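Local coordinates for forkhead-associated 1 (Saccharomyces cerevisiae, PDB 6C4U), which probably recognises phosphothreonine peptides as an engineered FHA domain, built to bind a phosphopeptide of the human transcription factor c-Myc, at residues F[47-50]-F[51-54]; F[55-58]-F[59-62]; F[95-98]-F[99-102]. All blocks are in the same frame, centred on the assembly; numbering follows the deposited sequence.

Contact 1. Residues F[47-50]-F[51-54]; sequences DYHL and GNIL
Beyond strand 48-49 the chain bends at Leu50 and passes through Gly51 (phi 105°) beneath the His49 ring into an inverse gamma turn centred on Asn52. A side chain at Gly51 would be jammed against the carbonyl oxygen of Leu50, so glycine suits the place on backbone grounds alone. Gly51 CA lies over one face of the His49 imidazole, 3.7 Å from the ring centroid in a CH-pi contact, and the Gly51 amide nitrogen comes under the same face. With CG anti to the backbone N (chi1 -171°), the His49 side chain runs forward along the chain and covers the glycine.

At the edge of the imidazole, Asn52 OD1 stands near the ring plane, 3.2 Å from His49 NE2. The bond is weak, bent to 129° at the hydrogen, and the amide plane of Asn52 is steeply turned from the ring. Asparagine offers a carbonyl on a short arm, enough to reach back over three residues. The gamma turn itself is closed by another weak bond, from Ile53 N to Gly51 O at 2.8 Å.

His49 NE2 also makes a weak bond to Arg42 O, in the loop after strand 34-41. Strand 48-49 is an edge strand, running parallel to strand 34-41, and backbone bonds from Tyr48 and Leu50 to Gly41 fix it there. While His49 faces the surface, Tyr48 and Leu50 turn inward to pack on Leu115 of strand 112-119, in the opposite sheet of the sandwich.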
loop_
_atom_site.group_PDB
_atom_site.type_symbol
_atom_site.label_atom_id
_atom_site.label_comp_id
_atom_site.label_asym_id
_atom_site.label_seq_id
_atom_site.Cartn_x
_atom_site.Cartn_y
_atom_site.Cartn_z
ATOM N N ASP F 47 0.615 7.693 -5.237
ATOM C CA ASP F 47 -0.807 7.765 -4.941
ATOM C C ASP F 47 -1.049 8.169 -3.477
ATOM O O ASP F 47 -1.986 8.902 -3.191
ATOM C CB ASP F 47 -1.481 6.434 -5.261
ATOM C CG ASP F 47 -1.456 6.122 -6.743
ATOM O OD1 ASP F 47 -2.343 6.641 -7.464
ATOM O OD2 ASP F 47 -0.579 5.351 -7.174
ATOM N N TYR F 48 -0.203 7.685 -2.569
ATOM C CA TYR F 48 -0.262 8.025 -1.148
ATOM C C TYR F 48 1.079 8.589 -0.753
ATOM O O TYR F 48 2.099 7.907 -0.857
ATOM C CB TYR F 48 -0.522 6.773 -0.315
ATOM C CG TYR F 48 -0.939 7.015 1.122
ATOM C CD1 TYR F 48 -2.244 7.336 1.439
ATOM C CD2 TYR F 48 -0.040 6.845 2.170
ATOM C CE1 TYR F 48 -2.629 7.532 2.783
ATOM C CE2 TYR F 48 -0.421 6.978 3.488
ATOM C CZ TYR F 48 -1.697 7.380 3.793
ATOM O OH TYR F 48 -2.125 7.525 5.089
ATOM N N HIS F 49 1.090 9.839 -0.303
ATOM C CA HIS F 49 2.335 10.458 0.119
ATOM C C HIS F 49 2.598 10.037 1.555
ATOM O O HIS F 49 1.836 10.387 2.453
ATOM C CB HIS F 49 2.243 11.968 -0.015
ATOM C CG HIS F 49 3.547 12.659 0.202
ATOM N ND1 HIS F 49 3.665 13.819 0.936
ATOM C CD2 HIS F 49 4.800 12.341 -0.206
ATOM C CE1 HIS F 49 4.934 14.193 0.952
ATOM N NE2 HIS F 49 5.641 13.309 0.272
ATOM N N LEU F 50 3.653 9.261 1.771
ATOM C CA LEU F 50 4.071 8.902 3.128
ATOM C C LEU F 50 4.757 10.044 3.877
ATOM O O LEU F 50 5.034 9.908 5.061
ATOM C CB LEU F 50 4.994 7.683 3.106
ATOM C CG LEU F 50 4.390 6.385 2.574
ATOM C CD1 LEU F 50 5.420 5.273 2.536
ATOM C CD2 LEU F 50 3.238 5.943 3.461
ATOM N N GLY F 51 5.058 11.140 3.182
ATOM C CA GLY F 51 5.649 12.329 3.789
ATOM C C GLY F 51 7.123 12.432 3.434
ATOM O O GLY F 51 7.733 11.441 3.031
ATOM N N ASN F 52 7.701 13.615 3.614
ATOM C CA ASN F 52 9.074 13.888 3.185
ATOM C C ASN F 52 10.103 13.415 4.209
ATOM O O ASN F 52 10.964 14.162 4.629
ATOM C CB ASN F 52 9.232 15.385 2.848
ATOM C CG ASN F 52 8.328 15.827 1.700
ATOM O OD1 ASN F 52 8.230 15.153 0.675
ATOM N ND2 ASN F 52 7.668 16.959 1.863
ATOM N N ILE F 53 10.014 12.135 4.555
ATOM C CA ILE F 53 10.836 11.479 5.569
ATOM C C ILE F 53 11.950 10.739 4.809
ATOM O O ILE F 53 11.662 9.797 4.072
ATOM C CB ILE F 53 10.027 10.432 6.376
ATOM C CG1 ILE F 53 8.704 11.026 6.903
ATOM C CG2 ILE F 53 10.869 9.827 7.495
ATOM C CD1 ILE F 53 7.554 10.583 6.108
ATOM N N LEU F 54 13.213 11.129 4.996
ATOM C CA LEU F 54 14.260 10.704 4.051
ATOM C C LEU F 54 14.512 9.190 3.951
ATOM O O LEU F 54 14.678 8.673 2.853
ATOM C CB LEU F 54 15.561 11.502 4.256
ATOM C CG LEU F 54 15.517 12.973 3.690
ATOM C CD1 LEU F 54 15.613 13.101 2.153
ATOM C CD2 LEU F 54 14.353 13.843 4.168
#

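Contact 2. Residues F[55-58]-F[59-62]; sequences PVSN and KHFQ
Ser57 N donates to His60 ND1 at 3.0 Å, and because the amide lies only 10° out of the imidazole plane it meets the nitrogen at the ring's edge. The His60 side chain reaches back to it with CG anti to its own backbone nitrogen (chi1 -162°). That leaves NE2 to bond Gly80 O, so the buried ring ties two loops together, probably as the neutral tautomer protonated on NE2. Val56 CG1 packs obliquely against the ring, 3.6 Å from His60 ND1, and Ser57 O lies 3.6 Å from His60 CB. Serine and histidine three apart here match the SxxH signature of FHA domains, in which the histidine braces the phosphothreonine-binding loop. A phenylalanine in place of His60 would probably leave Ser57 N and Gly80 O without these ring-nitrogen partners and the two loops less firmly tied. Ser57 is small enough for its hydroxyl to serve the binding surface: OG bonds Thr78 N and the modified side chain of the bound peptide, which Asn58 N also grips. Next along the chain, His60 and Phe61 both pair with Phe40, forming a classic beta bulge at the start of strand 61-66.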
loop_
_atom_site.group_PDB
_atom_site.type_symbol
_atom_site.label_atom_id
_atom_site.label_comp_id
_atom_site.label_asym_id
_atom_site.label_seq_id
_atom_site.Cartn_x
_atom_site.Cartn_y
_atom_site.Cartn_z
ATOM N N PRO F 55 14.498 8.471 5.074
ATOM C CA PRO F 55 14.672 6.995 4.991
ATOM C C PRO F 55 13.482 6.221 4.392
ATOM O O PRO F 55 13.558 4.994 4.221
ATOM C CB PRO F 55 14.885 6.591 6.457
ATOM C CG PRO F 55 15.288 7.844 7.149
ATOM C CD PRO F 55 14.523 8.934 6.469
ATOM N N VAL F 56 12.380 6.915 4.129
ATOM C CA VAL F 56 11.319 6.356 3.315
ATOM C C VAL F 56 11.741 6.553 1.867
ATOM O O VAL F 56 12.052 7.668 1.442
ATOM C CB VAL F 56 9.957 7.025 3.590
ATOM C CG1 VAL F 56 8.895 6.526 2.617
ATOM C CG2 VAL F 56 9.543 6.761 5.034
ATOM N N SER F 57 11.801 5.447 1.136
ATOM C CA SER F 57 12.060 5.465 -0.303
ATOM C C SER F 57 11.014 6.274 -1.081
ATOM O O SER F 57 9.855 6.353 -0.673
ATOM C CB SER F 57 12.168 4.019 -0.827
ATOM O OG SER F 57 13.077 3.259 -0.038
ATOM N N ASN F 58 11.449 6.888 -2.178
ATOM C CA ASN F 58 10.579 7.716 -3.027
ATOM C C ASN F 58 9.378 6.948 -3.517
ATOM O O ASN F 58 8.263 7.480 -3.537
ATOM C CB ASN F 58 11.346 8.253 -4.237
ATOM C CG ASN F 58 12.239 9.400 -3.873
ATOM O OD1 ASN F 58 11.793 10.553 -3.839
ATOM N ND2 ASN F 58 13.498 9.095 -3.565
ATOM N N LYS F 59 9.634 5.720 -3.959
ATOM C CA LYS F 59 8.585 4.745 -4.192
ATOM C C LYS F 59 8.950 3.579 -3.294
ATOM O O LYS F 59 9.915 2.855 -3.550
ATOM C CB LYS F 59 8.469 4.346 -5.666
ATOM C CG LYS F 59 7.877 5.430 -6.553
ATOM C CD LYS F 59 6.969 5.076 -7.710
ATOM C CE LYS F 59 6.704 6.382 -8.487
ATOM N NZ LYS F 59 5.357 6.619 -9.123
ATOM N N HIS F 60 8.178 3.428 -2.221
ATOM C CA HIS F 60 8.510 2.540 -1.126
ATOM C C HIS F 60 7.795 1.198 -1.198
ATOM O O HIS F 60 8.406 0.157 -0.994
ATOM C CB HIS F 60 8.204 3.231 0.200
ATOM C CG HIS F 60 8.885 2.594 1.363
ATOM N ND1 HIS F 60 9.986 3.147 1.973
ATOM C CD2 HIS F 60 8.641 1.425 2.002
ATOM C CE1 HIS F 60 10.385 2.349 2.951
ATOM N NE2 HIS F 60 9.587 1.293 2.987
ATOM N N PHE F 61 6.496 1.215 -1.455
ATOM C CA PHE F 61 5.781 -0.044 -1.704
ATOM C C PHE F 61 4.588 0.213 -2.600
ATOM O O PHE F 61 4.190 1.359 -2.783
ATOM C CB PHE F 61 5.396 -0.768 -0.390
ATOM C CG PHE F 61 4.414 -0.019 0.479
ATOM C CD1 PHE F 61 4.872 0.884 1.444
ATOM C CD2 PHE F 61 3.038 -0.225 0.368
ATOM C CE1 PHE F 61 3.981 1.598 2.229
ATOM C CE2 PHE F 61 2.144 0.477 1.172
ATOM C CZ PHE F 61 2.615 1.379 2.092
ATOM N N GLN F 62 4.062 -0.856 -3.189
ATOM C CA GLN F 62 2.892 -0.765 -4.032
ATOM C C GLN F 62 1.863 -1.729 -3.520
ATOM O O GLN F 62 2.201 -2.749 -2.896
ATOM C CB GLN F 62 3.216 -1.154 -5.485
ATOM C CG GLN F 62 4.519 -0.596 -6.030
ATOM C CD GLN F 62 4.692 -0.779 -7.497
ATOM O OE1 GLN F 62 4.453 0.144 -8.252
ATOM N NE2 GLN F 62 5.196 -1.937 -7.892
#

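Contact 3. Residues F[95-98]-F[99-102]; sequences LLSQ and GDEI
The carboxylate of Asp100 folds back onto Ser97, its OD2 taking a hydrogen bond from Ser97 N at 2.8 Å. Residues 97 to 100 form a type II beta turn, closed by Asp100 N donating to Ser97 O at 3.3 Å, and it links strand 94-96 of one sheet of the FHA sandwich to strand 101-105 of the other. Gly99 holds the third position with a positive phi (68°), which glycine adopts readily. The bond to the carboxylate runs the opposite way to the one that closes the turn; it is fairly straight (152°), although the amide meets the oxygen from above the carboxylate plane, 63° out of it. Aspartate suits the place because its short side chain, with CG beside its own backbone nitrogen, can curl back to the Ser97 amide. The other oxygen, OD1, sits 3.5 Å from Ser97 CB and takes a weak bond from Asn84 ND2, so both oxygens of this buried group have partners. Below the turn, Leu96 and Ile102 point into the core between the sheets, where both touch Ile63. Their side chains cross at about a right angle, Leu96 CD2 meeting Ile102 CD1 at 4.2 Å.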
loop_
_atom_site.group_PDB
_atom_site.type_symbol
_atom_site.label_atom_id
_atom_site.label_comp_id
_atom_site.label_asym_id
_atom_site.label_seq_id
_atom_site.Cartn_x
_atom_site.Cartn_y
_atom_site.Cartn_z
ATOM N N LEU F 95 -0.004 -11.388 0.038
ATOM C CA LEU F 95 -1.462 -11.195 0.117
ATOM C C LEU F 95 -1.843 -10.313 1.301
ATOM O O LEU F 95 -1.374 -10.549 2.413
ATOM C CB LEU F 95 -2.171 -12.545 0.295
ATOM C CG LEU F 95 -3.692 -12.491 0.042
ATOM C CD1 LEU F 95 -4.032 -12.500 -1.466
ATOM C CD2 LEU F 95 -4.384 -13.638 0.748
ATOM N N LEU F 96 -2.684 -9.315 1.058
ATOM C CA LEU F 96 -3.206 -8.457 2.115
ATOM C C LEU F 96 -4.551 -8.977 2.578
ATOM O O LEU F 96 -5.478 -9.148 1.786
ATOM C CB LEU F 96 -3.360 -7.011 1.663
ATOM C CG LEU F 96 -2.065 -6.261 1.417
ATOM C CD1 LEU F 96 -2.375 -4.912 0.803
ATOM C CD2 LEU F 96 -1.317 -6.060 2.710
ATOM N N SER F 97 -4.615 -9.274 3.881
ATOM C CA SER F 97 -5.840 -9.635 4.567
ATOM C C SER F 97 -6.476 -8.370 5.158
ATOM O O SER F 97 -5.817 -7.331 5.337
ATOM C CB SER F 97 -5.564 -10.644 5.685
ATOM O OG SER F 97 -4.726 -11.708 5.258
ATOM N N GLN F 98 -7.763 -8.487 5.456
ATOM C CA GLN F 98 -8.494 -7.471 6.196
ATOM C C GLN F 98 -7.782 -7.010 7.467
ATOM O O GLN F 98 -7.224 -7.827 8.199
ATOM C CB GLN F 98 -9.913 -7.959 6.492
ATOM C CG GLN F 98 -10.750 -6.988 7.274
ATOM C CD GLN F 98 -10.983 -5.678 6.545
ATOM O OE1 GLN F 98 -12.025 -5.433 5.990
ATOM N NE2 GLN F 98 -9.933 -4.851 6.390
ATOM N N GLY F 99 -7.766 -5.696 7.695
ATOM C CA GLY F 99 -7.160 -5.150 8.892
ATOM C C GLY F 99 -5.657 -5.277 9.020
ATOM O O GLY F 99 -5.138 -5.089 10.113
ATOM N N ASP F 100 -4.941 -5.575 7.938
ATOM C CA ASP F 100 -3.477 -5.735 8.017
ATOM C C ASP F 100 -2.797 -4.413 8.305
ATOM O O ASP F 100 -3.325 -3.357 7.965
ATOM C CB ASP F 100 -2.909 -6.325 6.715
ATOM C CG ASP F 100 -3.042 -7.841 6.638
ATOM O OD1 ASP F 100 -3.618 -8.453 7.563
ATOM O OD2 ASP F 100 -2.577 -8.416 5.641
ATOM N N GLU F 101 -1.631 -4.484 8.944
ATOM C CA GLU F 101 -0.893 -3.286 9.341
ATOM C C GLU F 101 0.453 -3.207 8.616
ATOM O O GLU F 101 1.373 -3.997 8.869
ATOM C CB GLU F 101 -0.690 -3.270 10.861
ATOM C CG GLU F 101 -0.117 -1.983 11.436
ATOM C CD GLU F 101 0.099 -2.054 12.962
ATOM O OE1 GLU F 101 0.123 -3.167 13.573
ATOM O OE2 GLU F 101 0.225 -1.009 13.613
ATOM N N ILE F 102 0.564 -2.221 7.739
ATOM C CA ILE F 102 1.779 -1.956 6.968
ATOM C C ILE F 102 2.592 -0.909 7.712
ATOM O O ILE F 102 2.071 0.139 8.067
ATOM C CB ILE F 102 1.415 -1.481 5.539
ATOM C CG1 ILE F 102 0.557 -2.554 4.842
ATOM C CG2 ILE F 102 2.651 -1.285 4.694
ATOM C CD1 ILE F 102 0.075 -2.193 3.461
#

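Contact 2 reaches the bound peptide through Asn58 N and Ser57 OG, which bond its modified side chain; contact 1 leads into it without a break in the chain, their centres about 8 Å apart. Leu50 CD1 joins the two, packing on Val56 CG1 at 3.7 Å and on Phe61 CE1 at 4.0 Å, so the first part of the loop is pinned to the core behind the binding surface. Contact 3 lies on the other side of the domain's centre, about 20 Å from contact 1 between centres, with nearest atoms about 7 Å apart. It meets contact 2 through the core, where Phe61 CZ packs on Ile102 CG2 at 3.7 Å.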